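Side-chain contacts in tartronate semialdehyde reductase (Salmonella typhimurium, PDB 1VPD), which probably reduces tartronate semialdehyde to D-glycerate with NADH or NADPH, closing the route from galactarate to D-glycerate: residues A224-D229 with N279-A284; M228-K233 with Y288-A293. All blocks are in the same frame, centred on the assembly; numbering follows the deposited sequence.

Interaction 1. Residues A224-D229 with N279-A284; sequences APMVMD and NDDHSA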
loop_
_atom_site.group_PDB
_atom_site.type_symbol
_atom_site.label_atom_id
_atom_site.label_comp_id
_atom_site.label_asym_id
_atom_site.label_seq_id
_atom_site.Cartn_x
_atom_site.Cartn_y
_atom_site.Cartn_z
ATOM N N ALA A 224 5.220 -13.951 11.180
ATOM C CA ALA A 224 5.970 -14.778 12.139
ATOM C C ALA A 224 6.948 -15.715 11.423
ATOM O O ALA A 224 8.108 -15.818 11.832
ATOM C CB ALA A 224 5.066 -15.549 13.118
ATOM N N PRO A 225 6.504 -16.386 10.362
ATOM C CA PRO A 225 7.430 -17.236 9.596
ATOM C C PRO A 225 8.616 -16.455 9.029
ATOM O O PRO A 225 9.749 -16.968 9.081
ATOM C CB PRO A 225 6.531 -17.830 8.505
ATOM C CG PRO A 225 5.173 -17.826 9.140
ATOM C CD PRO A 225 5.131 -16.483 9.838
HETATM N N MSE A 226 8.384 -15.240 8.528
HETATM C CA MSE A 226 9.458 -14.415 7.977
HETATM C C MSE A 226 10.490 -14.085 9.042
HETATM O O MSE A 226 11.692 -14.223 8.822
HETATM C CB MSE A 226 8.900 -13.132 7.351
HETATM C CG MSE A 226 8.025 -13.377 6.136
HETATM SE SE MSE A 226 7.411 -11.736 5.288
HETATM C CE MSE A 226 9.126 -10.958 4.741
ATOM N N VAL A 227 10.029 -13.621 10.204
ATOM C CA VAL A 227 10.941 -13.323 11.298
ATOM C C VAL A 227 11.768 -14.557 11.666
ATOM O O VAL A 227 12.985 -14.476 11.779
ATOM C CB VAL A 227 10.184 -12.817 12.552
ATOM C CG1 VAL A 227 11.141 -12.651 13.719
ATOM C CG2 VAL A 227 9.474 -11.507 12.261
HETATM N N MSE A 228 11.110 -15.692 11.855
HETATM C CA MSE A 228 11.796 -16.846 12.384
HETATM C C MSE A 228 12.790 -17.403 11.355
HETATM O O MSE A 228 13.833 -17.932 11.740
HETATM C CB MSE A 228 10.792 -17.905 12.850
HETATM C CG MSE A 228 10.015 -17.467 14.085
HETATM SE SE MSE A 228 8.948 -18.897 14.774
HETATM C CE MSE A 228 7.620 -18.930 13.439
ATOM N N ASP A 229 12.474 -17.233 10.072
ATOM C CA ASP A 229 13.358 -17.654 8.969
ATOM C C ASP A 229 14.402 -16.606 8.580
ATOM O O ASP A 229 15.236 -16.838 7.671
ATOM C CB ASP A 229 12.530 -18.035 7.743
ATOM C CG ASP A 229 11.728 -19.301 7.950
ATOM O OD1 ASP A 229 12.093 -20.107 8.816
ATOM O OD2 ASP A 229 10.703 -19.554 7.318
ATOM N N ASN A 279 15.100 -0.228 4.451
ATOM C CA ASN A 279 14.751 -0.964 3.245
ATOM C C ASN A 279 14.370 -2.416 3.500
ATOM O O ASN A 279 14.158 -3.186 2.545
ATOM C CB ASN A 279 15.890 -0.875 2.221
ATOM C CG ASN A 279 15.997 0.507 1.624
ATOM O OD1 ASN A 279 15.018 1.029 1.085
ATOM N ND2 ASN A 279 17.151 1.133 1.769
ATOM N N ASP A 280 14.270 -2.797 4.776
ATOM C CA ASP A 280 13.773 -4.116 5.145
ATOM C C ASP A 280 12.252 -4.132 5.206
ATOM O O ASP A 280 11.629 -3.102 5.447
ATOM C CB ASP A 280 14.299 -4.541 6.510
ATOM C CG ASP A 280 15.749 -4.955 6.497
ATOM O OD1 ASP A 280 16.323 -5.216 5.409
ATOM O OD2 ASP A 280 16.366 -5.087 7.565
ATOM N N ASP A 281 11.659 -5.302 4.987
ATOM C CA ASP A 281 10.239 -5.520 5.235
ATOM C C ASP A 281 9.888 -5.099 6.650
ATOM O O ASP A 281 10.709 -5.198 7.546
ATOM C CB ASP A 281 9.885 -6.989 5.066
ATOM C CG ASP A 281 8.399 -7.254 5.225
ATOM O OD1 ASP A 281 7.617 -6.837 4.343
ATOM O OD2 ASP A 281 7.937 -7.873 6.211
ATOM N N HIS A 282 8.653 -4.649 6.855
ATOM C CA HIS A 282 8.252 -4.203 8.188
ATOM C C HIS A 282 8.188 -5.274 9.293
ATOM O O HIS A 282 8.137 -4.916 10.471
ATOM C CB HIS A 282 6.998 -3.311 8.188
ATOM C CG HIS A 282 5.772 -3.852 7.513
ATOM N ND1 HIS A 282 5.687 -5.027 6.787
ATOM C CD2 HIS A 282 4.545 -3.287 7.443
ATOM C CE1 HIS A 282 4.451 -5.164 6.319
ATOM N NE2 HIS A 282 3.740 -4.125 6.714
ATOM N N SER A 283 8.301 -6.543 8.919
ATOM C CA SER A 283 8.584 -7.622 9.870
ATOM C C SER A 283 9.875 -7.349 10.656
ATOM O O SER A 283 10.053 -7.876 11.755
ATOM C CB SER A 283 8.643 -8.988 9.157
ATOM O OG SER A 283 9.612 -8.992 8.116
ATOM N N ALA A 284 10.766 -6.513 10.116
ATOM C CA ALA A 284 11.997 -6.127 10.815
ATOM C C ALA A 284 11.751 -5.288 12.077
ATOM O O ALA A 284 12.668 -5.025 12.848
ATOM C CB ALA A 284 12.967 -5.423 9.872
#

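Interaction 2. Residues M228-K233 with Y288-A293; sequences MDRNFK and YYEKLA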
loop_
_atom_site.group_PDB
_atom_site.type_symbol
_atom_site.label_atom_id
_atom_site.label_comp_id
_atom_site.label_asym_id
_atom_site.label_seq_id
_atom_site.Cartn_x
_atom_site.Cartn_y
_atom_site.Cartn_z
HETATM N N MSE A 228 11.110 -15.692 11.855
HETATM C CA MSE A 228 11.796 -16.846 12.384
HETATM C C MSE A 228 12.790 -17.403 11.355
HETATM O O MSE A 228 13.833 -17.932 11.740
HETATM C CB MSE A 228 10.792 -17.905 12.850
HETATM C CG MSE A 228 10.015 -17.467 14.085
HETATM SE SE MSE A 228 8.948 -18.897 14.774
HETATM C CE MSE A 228 7.620 -18.930 13.439
ATOM N N ASP A 229 12.474 -17.233 10.072
ATOM C CA ASP A 229 13.358 -17.654 8.969
ATOM C C ASP A 229 14.402 -16.606 8.580
ATOM O O ASP A 229 15.236 -16.838 7.671
ATOM C CB ASP A 229 12.530 -18.035 7.743
ATOM C CG ASP A 229 11.728 -19.301 7.950
ATOM O OD1 ASP A 229 12.093 -20.107 8.816
ATOM O OD2 ASP A 229 10.703 -19.554 7.318
ATOM N N ARG A 230 14.381 -15.460 9.264
ATOM C CA ARG A 230 15.306 -14.354 9.039
ATOM C C ARG A 230 15.152 -13.801 7.618
ATOM O O ARG A 230 16.130 -13.380 6.990
ATOM C CB ARG A 230 16.758 -14.762 9.336
ATOM C CG ARG A 230 16.938 -15.648 10.590
ATOM C CD ARG A 230 16.256 -15.069 11.850
ATOM N NE ARG A 230 16.820 -13.786 12.218
ATOM C CZ ARG A 230 16.285 -12.954 13.116
ATOM N NH1 ARG A 230 15.140 -13.257 13.708
ATOM N NH2 ARG A 230 16.913 -11.838 13.431
ATOM N N ASN A 231 13.925 -13.817 7.124
ATOM C CA ASN A 231 13.601 -13.258 5.819
ATOM C C ASN A 231 12.953 -11.890 5.994
ATOM O O ASN A 231 11.768 -11.812 6.299
ATOM C CB ASN A 231 12.649 -14.175 5.082
ATOM C CG ASN A 231 12.133 -13.570 3.787
ATOM O OD1 ASN A 231 12.705 -12.605 3.246
ATOM N ND2 ASN A 231 11.024 -14.106 3.303
ATOM N N PHE A 232 13.738 -10.832 5.802
ATOM C CA PHE A 232 13.233 -9.455 5.938
ATOM C C PHE A 232 13.208 -8.722 4.600
ATOM O O PHE A 232 13.296 -7.488 4.542
ATOM C CB PHE A 232 14.057 -8.699 6.977
ATOM C CG PHE A 232 14.079 -9.373 8.329
ATOM C CD1 PHE A 232 12.979 -9.312 9.155
ATOM C CD2 PHE A 232 15.209 -10.064 8.775
ATOM C CE1 PHE A 232 13.002 -9.925 10.410
ATOM C CE2 PHE A 232 15.225 -10.684 10.004
ATOM C CZ PHE A 232 14.134 -10.616 10.824
ATOM N N LYS A 233 13.077 -9.476 3.519
ATOM C CA LYS A 233 12.989 -8.897 2.184
ATOM C C LYS A 233 11.608 -8.290 1.920
ATOM O O LYS A 233 10.594 -8.947 2.106
ATOM C CB LYS A 233 13.248 -9.983 1.135
ATOM C CG LYS A 233 13.294 -9.462 -0.294
ATOM C CD LYS A 233 13.367 -10.592 -1.330
ATOM C CE LYS A 233 13.461 -10.008 -2.743
ATOM N NZ LYS A 233 13.567 -11.089 -3.756
ATOM N N TYR A 288 14.049 -4.703 16.241
ATOM C CA TYR A 288 14.110 -3.701 17.294
ATOM C C TYR A 288 14.026 -4.367 18.664
ATOM O O TYR A 288 14.842 -4.117 19.556
ATOM C CB TYR A 288 12.980 -2.673 17.105
ATOM C CG TYR A 288 12.881 -1.654 18.213
ATOM C CD1 TYR A 288 13.629 -0.486 18.176
ATOM C CD2 TYR A 288 12.036 -1.847 19.299
ATOM C CE1 TYR A 288 13.550 0.464 19.204
ATOM C CE2 TYR A 288 11.964 -0.919 20.330
ATOM C CZ TYR A 288 12.724 0.235 20.277
ATOM O OH TYR A 288 12.639 1.168 21.274
ATOM N N TYR A 289 13.022 -5.209 18.831
ATOM C CA TYR A 289 12.846 -5.934 20.076
ATOM C C TYR A 289 13.999 -6.907 20.349
ATOM O O TYR A 289 14.443 -7.039 21.489
ATOM C CB TYR A 289 11.548 -6.702 20.038
ATOM C CG TYR A 289 10.327 -5.835 20.262
ATOM C CD1 TYR A 289 9.851 -5.606 21.541
ATOM C CD2 TYR A 289 9.672 -5.231 19.200
ATOM C CE1 TYR A 289 8.746 -4.805 21.761
ATOM C CE2 TYR A 289 8.548 -4.431 19.405
ATOM C CZ TYR A 289 8.087 -4.236 20.688
ATOM O OH TYR A 289 6.966 -3.468 20.900
ATOM N N GLU A 290 14.474 -7.598 19.309
ATOM C CA GLU A 290 15.593 -8.527 19.473
ATOM C C GLU A 290 16.828 -7.821 20.006
ATOM O O GLU A 290 17.556 -8.341 20.852
ATOM C CB GLU A 290 15.924 -9.189 18.132
ATOM C CG GLU A 290 14.864 -10.158 17.663
ATOM C CD GLU A 290 15.144 -10.752 16.293
ATOM O OE1 GLU A 290 15.818 -10.096 15.452
ATOM O OE2 GLU A 290 14.650 -11.870 16.064
ATOM N N LYS A 291 17.076 -6.619 19.499
ATOM C CA LYS A 291 18.258 -5.874 19.875
ATOM C C LYS A 291 18.152 -5.354 21.303
ATOM O O LYS A 291 19.126 -5.375 22.057
ATOM C CB LYS A 291 18.515 -4.770 18.860
ATOM C CG LYS A 291 19.090 -5.368 17.565
ATOM C CD LYS A 291 19.233 -4.367 16.409
ATOM C CE LYS A 291 19.801 -5.082 15.174
ATOM N NZ LYS A 291 19.982 -4.189 13.994
ATOM N N LEU A 292 16.962 -4.920 21.714
ATOM C CA LEU A 292 16.811 -4.422 23.080
ATOM C C LEU A 292 16.730 -5.553 24.136
ATOM O O LEU A 292 17.236 -5.403 25.247
ATOM C CB LEU A 292 15.577 -3.506 23.186
ATOM C CG LEU A 292 15.768 -2.012 22.889
ATOM C CD1 LEU A 292 16.110 -1.761 21.447
ATOM C CD2 LEU A 292 14.480 -1.261 23.261
ATOM N N ALA A 293 16.123 -6.669 23.780
ATOM C CA ALA A 293 15.975 -7.822 24.685
ATOM C C ALA A 293 17.179 -8.770 24.642
ATOM O O ALA A 293 17.284 -9.670 25.476
ATOM C CB ALA A 293 14.729 -8.589 24.355
#

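Interaction 1. Residues A224-D229 with N279-A284
M226 and V227, on neighbouring positions of the last turn of helix 218-228, meet D281 and S283 across an interface of 165 Å² summed over both sides. Of the CA atoms, those of V227 and S283 come nearest each other across the two segments, at 6.3 Å.

The contacts across the interface are van der Waals in kind. M226, a selenomethionine, runs straight out to its selenium and then bends (chi3 63°), which turns the terminal methyl onto the carboxylate of D281; the two side chains cross at about a right angle. M226 CE is 3.6 Å from D281 OD2 and 3.9 Å from S283 OG, so the methyl rests against a polar pair. V227 uses one branch: V227 CG2 lies 3.7 Å from the carbonyl oxygen S283 O and 4.1 Å from S283 CB.

Two polar bonds lie within 279-284 and share one acceptor. S283 N donates to D281 OD2 over 3.0 Å, with an N-H...acceptor angle of 161°, arriving 54° out of the carboxylate plane, and this bond makes an Asx turn. The hydroxyl S283 OG donates to the same D281 OD2 over 2.8 Å and takes its anti lone pair. The turn leads into the short 3-10 segment 282-284, in the helical domain that follows the Rossmann-type cofactor domain of this dehydrogenase family.

Ionic and further hydrogen-bonding partners fix the carboxylate at both oxygens. K223, about one turn before M226 on the same helix, forms a salt bridge with D281 OD2, and F236 N donates to D281 OD1. The side chain of D281 is about 8 Å from that of I15, in the predicted NAD(+)-binding segment, and M189 of helix 170-198 packs on V227.

Interaction 2. Residues M228-K233 with Y288-A293
R230, at positive phi (62°) just past the end of helix 218-228, faces E290 on helix 285-293, and the two side chains approach from opposite directions. Bends at chi2 and chi3 fold the R230 chain so that NH1 and NH2 reach the carboxylate, while E290, extended beyond CG, carries that group out from its helix to meet them end-on in a two-pronged salt bridge. R230 NH1 donates to the syn lone pair of E290 OE2 over 2.8 Å, and R230 NH2 donates to E290 OE1 over 2.9 Å in a nearly straight bond (176°). The guanidinium and carboxylate planes are only 30° apart, as expected when each nitrogen serves one oxygen.

F232, from the arginine's own segment, sets CZ 3.8 Å above the guanidinium plane of R230, over its centre, so the phenyl edge rests on that face. E290 OE2 also accepts from V297 N, and R230 NH1 has weak bonds to V227 O and V297 O, which bring the C-terminal tail into the cluster. Beyond the arginine, N231 OD1 accepts from K233 N in an Asx turn. The backward bonds into the last turn, with the positive phi of R230, make this a Schellman motif, a characteristic C-terminal helix cap, here tied to a second helix by the ion pair.

Overall arrangement
From the N-terminal Rossmann-type domain the chain leaves through helix 170-198 and reaches helix 218-228, at whose end both contacts start. It then passes through helices 238-255 and 260-274 before 279-284 returns, closing interaction 1 over 49 intervening residues. Helix 285-293 follows at once, and its return to 228-233 closes interaction 2 over 54. Because the order is 224-229, 228-233, 279-284, 288-293, the closures cross instead of nesting. Their centres are 7 Å apart, and probable backbone hydrogen bonds join them: D281 N to F232 O, and N231 N to M226 O. Together they tie one helix end and its exit loop to the 3-10 turn leading into the chain's last helix and to the body of that helix.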